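Local coordinates for zinc-binding protein TroA (Treponema pallidum, PDB 1K0F) that binds zinc with high affinity and specificity in the periplasm and delivers it to the membrane permease of the TroABC import system, at residues Gly1-Val6 / Lys123-Lys128; Ala13-Asn18 / Lys115-Ser120. All coordinates share one frame; numbering follows the deposited sequence.

How the interactions relate
Both contacts lie in the N-terminal half, around the parallel sheet of strands 25-28, 4-7, 54-57 and 78-81, their centres about 11 Å apart and on the same side of the chain's centre. They share helix 107-124: interaction 2 uses its second half, before the last turn, and interaction 1 its C-terminal end and the turn that follows. Their first partners are successive too, strand 4-7 and then helix 10-20. In the order 1-6, 13-18, 115-120, 123-128, interaction 2 is nested inside the loop closed by interaction 1. The two touch where Val-5 CG1 lies 4.1 Å from Val-16 CG2. Together they place helix 107-124 against the first strand and first helix, in packing away from the zinc-binding residues.

Interaction 1 of 2, residues Gly1-Val6 / Lys123-Lys128; sequences GKPLVV and KLLPGK
Pro-3 and Leu-125 reach toward each other where the start of the chain meets the end of a helix. The forked end of the leucine, CD1 and CD2, meets the CG corner of the proline ring. The modelled approach of Pro-3 CG to Leu-125 CD2 is too short to be trusted, but the facing of the two groups is clear. Pro-3 CB is 3.9 Å from Leu-125 CD2, and Pro-3 CD is 3.9 Å from Leu-125 CD1.

Leu-124 runs differently. Its CG is anti to the backbone N (chi1 -179°), and the next torsion carries CD2 onward in an extended line, so that this one methyl touches two partners. Leu-124 CD2 lies 4.1 Å from Pro-3 CB and 3.4 Å from Val-5 CG2. The leucine and valine side chains meet at a slant, with the CG2 branch of Val-5 making the touch. The contact is wholly apolar, which suits its residues: a rigid proline ring offers carbon without a flexible chain, two leucines reach it from adjacent positions, and a beta-branched valine fits a strand.

Leu-125 is the first residue to leave helical angles, and this break turns the chain. Leu-125 O accepts a hydrogen bond from Lys-128 N at 2.8 Å, and Lys-128 is the N-cap of the next helix, 129-156. Strand 4-7 runs between strands 25-28 and 54-57 of the parallel sheet. Leu-54, on the latter, is touched by both Val-5 and Leu-124, while Pro-3 and Leu-124 also rest on Asp-53. The end of helix 107-124 thus packs beside the entrance of the first strand, just before the chain turns into helix 129-156.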
loop_
_atom_site.group_PDB
_atom_site.type_symbol
_atom_site.label_atom_id
_atom_site.label_comp_id
_atom_site.label_asym_id
_atom_site.label_seq_id
_atom_site.Cartn_x
_atom_site.Cartn_y
_atom_site.Cartn_z
ATOM N N GLY A 1 14.860 27.459 8.711
ATOM C CA GLY A 1 13.864 26.912 7.762
ATOM C C GLY A 1 13.231 25.636 8.277
ATOM O O GLY A 1 13.792 24.968 9.150
ATOM N N LYS A 2 12.066 25.297 7.734
ATOM C CA LYS A 2 11.339 24.099 8.136
ATOM C C LYS A 2 12.161 22.824 7.915
ATOM O O LYS A 2 12.904 22.722 6.934
ATOM C CB LYS A 2 10.017 24.004 7.363
ATOM C CG LYS A 2 9.386 25.348 7.009
ATOM C CD LYS A 2 8.042 25.178 6.292
ATOM C CE LYS A 2 8.212 24.755 4.830
ATOM N NZ LYS A 2 8.194 25.914 3.883
ATOM N N PRO A 3 12.025 21.836 8.830
ATOM C CA PRO A 3 12.708 20.531 8.823
ATOM C C PRO A 3 12.369 19.616 7.648
ATOM O O PRO A 3 11.237 19.596 7.158
ATOM C CB PRO A 3 12.296 19.904 10.148
ATOM C CG PRO A 3 10.989 20.534 10.437
ATOM C CD PRO A 3 11.139 21.953 9.999
ATOM N N LEU A 4 13.362 18.846 7.214
ATOM C CA LEU A 4 13.203 17.941 6.094
ATOM C C LEU A 4 12.715 16.569 6.501
ATOM O O LEU A 4 13.417 15.837 7.188
ATOM C CB LEU A 4 14.531 17.782 5.361
ATOM C CG LEU A 4 14.456 16.834 4.170
ATOM C CD1 LEU A 4 13.417 17.352 3.192
ATOM C CD2 LEU A 4 15.818 16.721 3.504
ATOM N N VAL A 5 11.505 16.223 6.080
ATOM C CA VAL A 5 10.955 14.911 6.374
ATOM C C VAL A 5 11.126 14.137 5.083
ATOM O O VAL A 5 10.903 14.679 4.003
ATOM C CB VAL A 5 9.447 14.967 6.707
ATOM C CG1 VAL A 5 8.862 13.551 6.750
ATOM C CG2 VAL A 5 9.236 15.683 8.035
ATOM N N VAL A 6 11.538 12.882 5.173
ATOM C CA VAL A 6 11.708 12.090 3.964
ATOM C C VAL A 6 11.047 10.754 4.153
ATOM O O VAL A 6 11.358 10.025 5.091
ATOM C CB VAL A 6 13.193 11.863 3.614
ATOM C CG1 VAL A 6 13.310 10.777 2.538
ATOM C CG2 VAL A 6 13.820 13.170 3.111
ATOM N N LYS A 123 7.580 14.767 17.457
ATOM C CA LYS A 123 8.914 14.577 18.020
ATOM C C LYS A 123 9.886 15.461 17.254
ATOM O O LYS A 123 10.794 16.039 17.834
ATOM C CB LYS A 123 9.347 13.112 17.885
ATOM C CG LYS A 123 9.081 12.233 19.100
ATOM C CD LYS A 123 7.915 12.724 19.943
ATOM C CE LYS A 123 7.408 11.625 20.855
ATOM N NZ LYS A 123 7.043 12.137 22.201
ATOM N N LEU A 124 9.680 15.560 15.946
ATOM C CA LEU A 124 10.528 16.382 15.097
ATOM C C LEU A 124 10.283 17.872 15.390
ATOM O O LEU A 124 11.229 18.642 15.557
ATOM C CB LEU A 124 10.238 16.058 13.628
ATOM C CG LEU A 124 11.026 16.784 12.542
ATOM C CD1 LEU A 124 12.485 16.369 12.591
ATOM C CD2 LEU A 124 10.409 16.455 11.181
ATOM N N LEU A 125 9.013 18.266 15.463
ATOM C CA LEU A 125 8.652 19.655 15.738
ATOM C C LEU A 125 7.707 19.742 16.917
ATOM O O LEU A 125 6.501 19.888 16.749
ATOM C CB LEU A 125 7.993 20.285 14.518
ATOM C CG LEU A 125 8.798 20.062 13.239
ATOM C CD1 LEU A 125 8.098 20.761 12.071
ATOM C CD2 LEU A 125 10.230 20.582 13.418
ATOM N N PRO A 126 8.260 19.673 18.132
ATOM C CA PRO A 126 7.545 19.729 19.410
ATOM C C PRO A 126 6.593 20.909 19.495
ATOM O O PRO A 126 5.463 20.778 19.947
ATOM C CB PRO A 126 8.667 19.830 20.449
ATOM C CG PRO A 126 9.881 20.265 19.673
ATOM C CD PRO A 126 9.713 19.593 18.343
ATOM N N GLY A 127 7.068 22.065 19.052
ATOM C CA GLY A 127 6.256 23.261 19.090
ATOM C C GLY A 127 5.052 23.169 18.180
ATOM O O GLY A 127 4.125 23.963 18.304
ATOM N N LYS A 128 5.055 22.201 17.269
ATOM C CA LYS A 128 3.943 22.042 16.337
ATOM C C LYS A 128 2.945 20.967 16.758
ATOM O O LYS A 128 2.113 20.548 15.952
ATOM C CB LYS A 128 4.476 21.726 14.933
ATOM C CG LYS A 128 3.926 22.625 13.835
ATOM C CD LYS A 128 3.831 24.070 14.293
ATOM C CE LYS A 128 4.260 25.047 13.210
ATOM N NZ LYS A 128 5.036 26.192 13.785
#

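Interaction 2 of 2, residues Ala13-Asn18 / Lys115-Ser120; sequences ADAVKN and KAVYES
Val-117 lodges against Ala-15 and Val-16, and its side chain can be followed outward from the helix 107-124 backbone. Val-117 CB lies 4.1 Å from Ala-15 CB, so even the branching carbon is in contact. Val-117 CG1, anti to the backbone N (chi1 178°), reaches farther into the neighbouring helix: it stands 3.6 Å from Val-16 CG2 and 3.9 Å from Val-16 N, pressing on the backbone as well as on a methyl. Val-117 CG2, the other branch, meets Ala-15 CB at 4.0 Å. Ala-15 CB has its closest contact with Val-117 CG1, at 3.9 Å, so the alanine methyl faces both arms of the valine.

Of the Val-16 side chain, CG2 makes the contact, the branch beside its backbone N, and the two valine side chains cross at roughly a right angle. The residue types explain the closeness. Alanine adds a single methyl, allowing the helices to come near, and the CA atoms of Val-16 and Val-117 are 6.5 Å apart. Valine is compact and branches at CB, filling the interface without a long chain to fold away. All three residues are buried.

Beneath them both valines touch Leu-56 of strand 54-57, and Val-16 also touches Val-5 and Thr-7. On another side Ala-15 meets Tyr-139 of helix 129-156, whose hydroxyl hydrogen-bonds with Asp-14 OD2. Helices packed together on one face of a parallel sheet are the usual build of a layered alpha/beta domain; here helix 10-20 is also the connection of the first beta-alpha-beta unit, linking strands 4-7 and 25-28.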
loop_
_atom_site.group_PDB
_atom_site.type_symbol
_atom_site.label_atom_id
_atom_site.label_comp_id
_atom_site.label_asym_id
_atom_site.label_seq_id
_atom_site.Cartn_x
_atom_site.Cartn_y
_atom_site.Cartn_z
ATOM N N ALA A 13 3.824 9.623 3.039
ATOM C CA ALA A 13 3.914 11.005 2.584
ATOM C C ALA A 13 2.549 11.655 2.696
ATOM O O ALA A 13 2.436 12.837 3.036
ATOM C CB ALA A 13 4.401 11.057 1.136
ATOM N N ASP A 14 1.502 10.886 2.410
ATOM C CA ASP A 14 0.172 11.437 2.498
ATOM C C ASP A 14 -0.137 11.782 3.939
ATOM O O ASP A 14 -0.616 12.873 4.235
ATOM C CB ASP A 14 -0.869 10.466 1.982
ATOM C CG ASP A 14 -2.240 11.087 1.927
ATOM O OD1 ASP A 14 -2.460 11.953 1.050
ATOM O OD2 ASP A 14 -3.091 10.730 2.769
ATOM N N ALA A 15 0.147 10.851 4.838
ATOM C CA ALA A 15 -0.114 11.089 6.245
ATOM C C ALA A 15 0.667 12.312 6.710
ATOM O O ALA A 15 0.182 13.103 7.514
ATOM C CB ALA A 15 0.277 9.881 7.044
ATOM N N VAL A 16 1.878 12.472 6.193
ATOM C CA VAL A 16 2.711 13.605 6.556
ATOM C C VAL A 16 2.036 14.895 6.079
ATOM O O VAL A 16 1.765 15.788 6.872
ATOM C CB VAL A 16 4.115 13.480 5.911
ATOM C CG1 VAL A 16 4.850 14.809 5.969
ATOM C CG2 VAL A 16 4.918 12.412 6.624
ATOM N N LYS A 17 1.767 14.968 4.778
ATOM C CA LYS A 17 1.124 16.125 4.165
ATOM C C LYS A 17 -0.066 16.645 4.967
ATOM O O LYS A 17 -0.159 17.831 5.289
ATOM C CB LYS A 17 0.651 15.762 2.756
ATOM C CG LYS A 17 1.783 15.516 1.780
ATOM C CD LYS A 17 1.376 15.833 0.365
ATOM C CE LYS A 17 1.238 14.562 -0.452
ATOM N NZ LYS A 17 2.206 14.535 -1.580
ATOM N N ASN A 18 -0.975 15.735 5.287
ATOM C CA ASN A 18 -2.177 16.077 6.025
ATOM C C ASN A 18 -1.877 16.593 7.419
ATOM O O ASN A 18 -2.519 17.538 7.875
ATOM C CB ASN A 18 -3.088 14.861 6.105
ATOM C CG ASN A 18 -3.695 14.502 4.770
ATOM O OD1 ASN A 18 -4.578 15.194 4.277
ATOM N ND2 ASN A 18 -3.217 13.424 4.170
ATOM N N LYS A 115 -0.547 7.075 13.122
ATOM C CA LYS A 115 -0.295 7.541 14.488
ATOM C C LYS A 115 1.205 7.752 14.637
ATOM O O LYS A 115 1.659 8.753 15.193
ATOM C CB LYS A 115 -0.783 6.505 15.516
ATOM C CG LYS A 115 -0.877 7.032 16.951
ATOM C CD LYS A 115 -0.297 6.055 17.967
ATOM C CE LYS A 115 -1.181 5.945 19.193
ATOM N NZ LYS A 115 -1.597 4.527 19.403
ATOM N N ALA A 116 1.957 6.785 14.117
ATOM C CA ALA A 116 3.413 6.804 14.137
ATOM C C ALA A 116 3.919 8.044 13.400
ATOM O O ALA A 116 4.782 8.764 13.895
ATOM C CB ALA A 116 3.953 5.537 13.475
ATOM N N VAL A 117 3.382 8.282 12.212
ATOM C CA VAL A 117 3.774 9.443 11.422
ATOM C C VAL A 117 3.535 10.726 12.222
ATOM O O VAL A 117 4.429 11.558 12.378
ATOM C CB VAL A 117 2.959 9.521 10.135
ATOM C CG1 VAL A 117 3.341 10.758 9.367
ATOM C CG2 VAL A 117 3.194 8.281 9.296
ATOM N N TYR A 118 2.311 10.860 12.722
ATOM C CA TYR A 118 1.920 12.016 13.507
ATOM C C TYR A 118 2.859 12.232 14.675
ATOM O O TYR A 118 3.389 13.323 14.858
ATOM C CB TYR A 118 0.500 11.826 14.029
ATOM C CG TYR A 118 0.206 12.546 15.334
ATOM C CD1 TYR A 118 0.079 13.923 15.366
ATOM C CD2 TYR A 118 0.018 11.838 16.509
ATOM C CE1 TYR A 118 -0.236 14.590 16.544
ATOM C CE2 TYR A 118 -0.302 12.484 17.702
ATOM C CZ TYR A 118 -0.432 13.863 17.711
ATOM O OH TYR A 118 -0.768 14.505 18.867
ATOM N N GLU A 119 3.059 11.188 15.469
ATOM C CA GLU A 119 3.925 11.272 16.642
ATOM C C GLU A 119 5.397 11.509 16.298
ATOM O O GLU A 119 6.158 12.010 17.124
ATOM C CB GLU A 119 3.793 10.003 17.489
ATOM C CG GLU A 119 2.593 10.017 18.423
ATOM C CD GLU A 119 2.427 8.721 19.178
ATOM O OE1 GLU A 119 1.513 8.645 20.024
ATOM O OE2 GLU A 119 3.210 7.783 18.923
ATOM N N SER A 120 5.804 11.130 15.091
ATOM C CA SER A 120 7.183 11.329 14.660
ATOM C C SER A 120 7.342 12.814 14.345
ATOM O O SER A 120 8.328 13.458 14.724
ATOM C CB SER A 120 7.466 10.511 13.400
ATOM O OG SER A 120 8.032 9.260 13.725
#